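Local coordinates for type IV pilus biogenesis protein PilB (Streptococcus sanguinis, PDB 7B7P), which acts as a minor pilin of type IV pili with a direct role in adhesion, carrying a metal-binding von Willebrand factor A-like module, at residues R25-I33 with I149-Q157. Residues are numbered along the deposited sequence; the frame is centred on the assembly and turned at random.
Sequences RTVGKATSI and IAYRTDPIQ
Tyr151 CG sits between its backbone N and carbonyl carbon (chi1 68°), which lays the ring beside Ala30 and brings the phenol to Thr26. Thr31 has OG1 in the equivalent rotamer (chi1 42°), next to the carbonyl of Arg152. Thr31 and Ser32 both face Arg152, a classic beta bulge. The bulge opens the antiparallel pairing of strands 32-36 and 148-152 in the pilin module. A type I turn from Val27 to Ala30 links helix 9-27 to strand 32-36.

Arg152 O takes two bonds from one residue. Thr31 N approaches in the carbonyl plane at 2.7 Å from Arg152 O. Thr31 OG1 stands above that plane, 3.2 Å from the same oxygen. Arg152 N returns a bond to Ser32 O at 3.3 Å, with an N-H...O angle of 156°.

On the face bearing Tyr151 and Ile33, the contact is mainly apolar. Ala30 CB lies 3.7 Å from Tyr151 CB, and Ile33 CD1 reaches that same CB. Further along, Ile149 CD1 touches Val27 CG2, their side chains crossing near a right angle. Tyr151 OH bonds to Asn66, which anchors the far end of the ring.

Arg152 leaves from the other face, which it shares with Ser32, and its end leads away from residues 25-33. Its NH1 bonds to Glu51 O. The guanidinium lies by its own loop, where Pro155 O sits at the edge of the group, 3.1 Å from Arg152 NH2.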
ATOM      1  N   ARG A  25     -23.220 -22.475   0.369  1.00 79.88           N
ATOM      2  CA  ARG A  25     -24.368 -21.670  -0.034  1.00 84.83           C
ATOM      3  C   ARG A  25     -24.263 -20.262   0.535  1.00 83.82           C
ATOM      4  O   ARG A  25     -24.381 -19.270  -0.195  1.00 79.98           O
ATOM      5  CB  ARG A  25     -25.661 -22.345   0.433  1.00 85.92           C
ATOM      6  CG  ARG A  25     -26.878 -22.136  -0.446  1.00 93.46           C
ATOM      7  CD  ARG A  25     -27.798 -23.358  -0.368  1.00 97.91           C
ATOM      8  NE  ARG A  25     -28.033 -23.947  -1.686  1.00108.47           N
ATOM      9  CZ  ARG A  25     -28.102 -25.256  -1.930  1.00112.86           C
ATOM     10  NH1 ARG A  25     -27.950 -26.134  -0.942  1.00103.44           N
ATOM     11  NH2 ARG A  25     -28.314 -25.685  -3.172  1.00109.40           N
ATOM     12  N   THR A  26     -24.040 -20.158   1.844  1.00 83.19           N
ATOM     13  CA  THR A  26     -23.936 -18.839   2.446  1.00 86.04           C
ATOM     14  C   THR A  26     -22.653 -18.130   2.005  1.00 86.75           C
ATOM     15  O   THR A  26     -22.667 -16.913   1.783  1.00 90.16           O
ATOM     16  CB  THR A  26     -24.071 -18.970   3.970  1.00 86.50           C
ATOM     17  OG1 THR A  26     -23.709 -17.741   4.615  1.00 96.31           O
ATOM     18  CG2 THR A  26     -23.229 -20.082   4.499  1.00 85.06           C
ATOM     19  N   VAL A  27     -21.566 -18.879   1.785  1.00 83.39           N
ATOM     20  CA  VAL A  27     -20.328 -18.293   1.268  1.00 80.54           C
ATOM     21  C   VAL A  27     -20.515 -17.752  -0.146  1.00 83.48           C
ATOM     22  O   VAL A  27     -19.888 -16.750  -0.526  1.00 77.09           O
ATOM     23  CB  VAL A  27     -19.194 -19.338   1.324  1.00 80.59           C
ATOM     24  CG1 VAL A  27     -18.144 -19.082   0.257  1.00 76.72           C
ATOM     25  CG2 VAL A  27     -18.571 -19.371   2.704  1.00 81.44           C
ATOM     26  N   GLY A  28     -21.372 -18.397  -0.946  1.00 84.84           N
ATOM     27  CA  GLY A  28     -21.610 -17.974  -2.321  1.00 79.81           C
ATOM     28  C   GLY A  28     -22.297 -16.627  -2.455  1.00 85.17           C
ATOM     29  O   GLY A  28     -22.294 -16.043  -3.547  1.00 85.04           O
ATOM     30  N   LYS A  29     -22.873 -16.109  -1.370  1.00 83.31           N
ATOM     31  CA  LYS A  29     -23.548 -14.821  -1.389  1.00 89.39           C
ATOM     32  C   LYS A  29     -22.716 -13.693  -0.772  1.00 89.89           C
ATOM     33  O   LYS A  29     -23.213 -12.571  -0.638  1.00 92.81           O
ATOM     34  CB  LYS A  29     -24.903 -14.938  -0.677  1.00 94.38           C
ATOM     35  CG  LYS A  29     -25.851 -15.980  -1.290  1.00 91.66           C
ATOM     36  CD  LYS A  29     -27.184 -16.011  -0.541  1.00101.63           C
ATOM     37  CE  LYS A  29     -27.770 -17.423  -0.469  1.00 95.71           C
ATOM     38  NZ  LYS A  29     -28.170 -17.761   0.947  1.00 98.44           N
ATOM     39  N   ALA A  30     -21.463 -13.950  -0.410  1.00 91.83           N
ATOM     40  CA  ALA A  30     -20.660 -12.946   0.276  1.00 89.40           C
ATOM     41  C   ALA A  30     -19.963 -12.030  -0.720  1.00 86.68           C
ATOM     42  O   ALA A  30     -19.446 -12.477  -1.748  1.00 87.90           O
ATOM     43  CB  ALA A  30     -19.628 -13.605   1.186  1.00 83.42           C
ATOM     44  N   THR A  31     -19.964 -10.738  -0.416  1.00 88.84           N
ATOM     45  CA  THR A  31     -19.274  -9.785  -1.268  1.00 87.20           C
ATOM     46  C   THR A  31     -17.851  -9.493  -0.795  1.00 79.82           C
ATOM     47  O   THR A  31     -17.108  -8.820  -1.511  1.00 81.84           O
ATOM     48  CB  THR A  31     -20.094  -8.492  -1.379  1.00 87.72           C
ATOM     49  OG1 THR A  31     -20.624  -8.143  -0.094  1.00 92.06           O
ATOM     50  CG2 THR A  31     -21.253  -8.690  -2.362  1.00 91.79           C
ATOM     51  N   SER A  32     -17.450 -10.003   0.370  1.00 77.60           N
ATOM     52  CA  SER A  32     -16.046 -10.013   0.772  1.00 83.18           C
ATOM     53  C   SER A  32     -15.840 -11.141   1.775  1.00 76.80           C
ATOM     54  O   SER A  32     -16.710 -11.409   2.605  1.00 80.84           O
ATOM     55  CB  SER A  32     -15.605  -8.673   1.378  1.00 80.28           C
ATOM     56  OG  SER A  32     -16.288  -8.413   2.588  1.00 84.16           O
ATOM     57  N   ILE A  33     -14.694 -11.803   1.684  1.00 75.47           N
ATOM     58  CA  ILE A  33     -14.394 -12.994   2.468  1.00 77.63           C
ATOM     59  C   ILE A  33     -13.035 -12.810   3.109  1.00 74.78           C
ATOM     60  O   ILE A  33     -12.078 -12.416   2.435  1.00 78.77           O
ATOM     61  CB  ILE A  33     -14.364 -14.280   1.608  1.00 77.38           C
ATOM     62  CG1 ILE A  33     -15.687 -14.511   0.895  1.00 77.38           C
ATOM     63  CG2 ILE A  33     -13.994 -15.487   2.478  1.00 71.03           C
ATOM     64  CD1 ILE A  33     -16.693 -15.160   1.773  1.00 82.28           C
ATOM     65  N   ILE A 149     -14.228 -18.428   8.836  1.00 73.10           N
ATOM     66  CA  ILE A 149     -14.411 -17.417   7.805  1.00 73.64           C
ATOM     67  C   ILE A 149     -15.209 -16.264   8.399  1.00 79.59           C
ATOM     68  O   ILE A 149     -16.069 -16.459   9.263  1.00 80.57           O
ATOM     69  CB  ILE A 149     -15.138 -17.985   6.543  1.00 78.90           C
ATOM     70  CG1 ILE A 149     -14.162 -18.610   5.538  1.00 78.79           C
ATOM     71  CG2 ILE A 149     -15.987 -16.939   5.863  1.00 76.35           C
ATOM     72  CD1 ILE A 149     -14.842 -19.499   4.491  1.00 86.82           C
ATOM     73  N   ALA A 150     -14.909 -15.054   7.930  1.00 78.19           N
ATOM     74  CA  ALA A 150     -15.706 -13.869   8.204  1.00 78.14           C
ATOM     75  C   ALA A 150     -16.106 -13.240   6.880  1.00 74.16           C
ATOM     76  O   ALA A 150     -15.301 -13.190   5.946  1.00 74.64           O
ATOM     77  CB  ALA A 150     -14.929 -12.872   9.053  1.00 85.06           C
ATOM     78  N   TYR A 151     -17.344 -12.760   6.795  1.00 76.77           N
ATOM     79  CA  TYR A 151     -17.866 -12.337   5.505  1.00 79.81           C
ATOM     80  C   TYR A 151     -18.933 -11.272   5.678  1.00 83.67           C
ATOM     81  O   TYR A 151     -19.517 -11.108   6.750  1.00 84.05           O
ATOM     82  CB  TYR A 151     -18.468 -13.513   4.737  1.00 79.88           C
ATOM     83  CG  TYR A 151     -19.734 -14.050   5.366  1.00 80.55           C
ATOM     84  CD1 TYR A 151     -19.673 -14.879   6.478  1.00 81.31           C
ATOM     85  CD2 TYR A 151     -20.991 -13.733   4.850  1.00 85.95           C
ATOM     86  CE1 TYR A 151     -20.819 -15.384   7.060  1.00 87.06           C
ATOM     87  CE2 TYR A 151     -22.159 -14.234   5.433  1.00 83.06           C
ATOM     88  CZ  TYR A 151     -22.057 -15.058   6.542  1.00 86.64           C
ATOM     89  OH  TYR A 151     -23.180 -15.573   7.150  1.00 90.64           O
ATOM     90  N   ARG A 152     -19.204 -10.576   4.584  1.00 82.98           N
ATOM     91  CA  ARG A 152     -20.341  -9.681   4.481  1.00 92.08           C
ATOM     92  C   ARG A 152     -21.057  -9.939   3.164  1.00 93.24           C
ATOM     93  O   ARG A 152     -20.470 -10.434   2.199  1.00 89.98           O
ATOM     94  CB  ARG A 152     -19.919  -8.205   4.565  1.00 96.46           C
ATOM     95  CG  ARG A 152     -19.533  -7.760   5.965  1.00 96.29           C
ATOM     96  CD  ARG A 152     -19.025  -6.326   5.970  1.00100.24           C
ATOM     97  NE  ARG A 152     -20.067  -5.377   5.597  1.00105.71           N
ATOM     98  CZ  ARG A 152     -21.011  -4.945   6.426  1.00103.68           C
ATOM     99  NH1 ARG A 152     -21.052  -5.376   7.680  1.00 97.39           N
ATOM    100  NH2 ARG A 152     -21.916  -4.083   5.997  1.00110.81           N
ATOM    101  N   THR A 153     -22.341  -9.585   3.136  1.00 97.82           N
ATOM    102  CA  THR A 153     -23.168  -9.727   1.947  1.00 98.61           C
ATOM    103  C   THR A 153     -23.525  -8.394   1.304  1.00103.46           C
ATOM    104  O   THR A 153     -24.103  -8.384   0.210  1.00106.69           O
ATOM    105  CB  THR A 153     -24.451 -10.492   2.298  1.00 97.67           C
ATOM    106  OG1 THR A 153     -24.902 -10.092   3.599  1.00102.78           O
ATOM    107  CG2 THR A 153     -24.170 -11.983   2.320  1.00 89.52           C
ATOM    108  N   ASP A 154     -23.190  -7.282   1.948  1.00108.84           N
ATOM    109  CA  ASP A 154     -23.410  -5.921   1.486  1.00111.12           C
ATOM    110  C   ASP A 154     -22.144  -5.125   1.789  1.00113.49           C
ATOM    111  O   ASP A 154     -21.430  -5.451   2.744  1.00110.97           O
ATOM    112  CB  ASP A 154     -24.626  -5.289   2.186  1.00112.20           C
ATOM    113  CG  ASP A 154     -24.714  -5.666   3.673  1.00115.30           C
ATOM    114  OD1 ASP A 154     -24.110  -6.687   4.086  1.00108.59           O
ATOM    115  OD2 ASP A 154     -25.406  -4.951   4.430  1.00117.57           O
ATOM    116  N   PRO A 155     -21.848  -4.090   0.999  1.00115.71           N
ATOM    117  CA  PRO A 155     -20.570  -3.383   1.179  1.00115.29           C
ATOM    118  C   PRO A 155     -20.431  -2.820   2.584  1.00118.59           C
ATOM    119  O   PRO A 155     -21.411  -2.642   3.311  1.00118.47           O
ATOM    120  CB  PRO A 155     -20.633  -2.258   0.139  1.00113.15           C
ATOM    121  CG  PRO A 155     -21.714  -2.654  -0.804  1.00116.04           C
ATOM    122  CD  PRO A 155     -22.700  -3.425   0.003  1.00114.52           C
ATOM    123  N   ILE A 156     -19.185  -2.553   2.969  1.00122.29           N
ATOM    124  CA  ILE A 156     -18.916  -1.887   4.239  1.00121.43           C
ATOM    125  C   ILE A 156     -19.151  -0.388   4.020  1.00125.91           C
ATOM    126  O   ILE A 156     -18.558   0.224   3.134  1.00126.00           O
ATOM    127  CB  ILE A 156     -17.497  -2.205   4.755  1.00119.15           C
ATOM    128  CG1 ILE A 156     -16.362  -1.470   4.024  1.00116.48           C
ATOM    129  CG2 ILE A 156     -17.217  -3.687   4.641  1.00114.88           C
ATOM    130  CD1 ILE A 156     -16.100  -0.084   4.557  1.00117.69           C
ATOM    131  N   GLN A 157     -20.101   0.167   4.776  1.00127.80           N
ATOM    132  CA  GLN A 157     -20.596   1.527   4.536  1.00130.24           C
ATOM    133  C   GLN A 157     -19.925   2.458   5.549  1.00130.33           C
ATOM    134  O   GLN A 157     -20.182   2.393   6.754  1.00130.02           O
ATOM    135  CB  GLN A 157     -22.129   1.578   4.585  1.00128.25           C
ATOM    136  CG  GLN A 157     -22.852   1.430   5.959  1.00132.61           C
ATOM    137  CD  GLN A 157     -22.772   0.031   6.591  1.00129.61           C
ATOM    138  OE1 GLN A 157     -21.691  -0.542   6.746  1.00126.26           O
ATOM    139  NE2 GLN A 157     -23.930  -0.513   6.970  1.00128.72           N
TER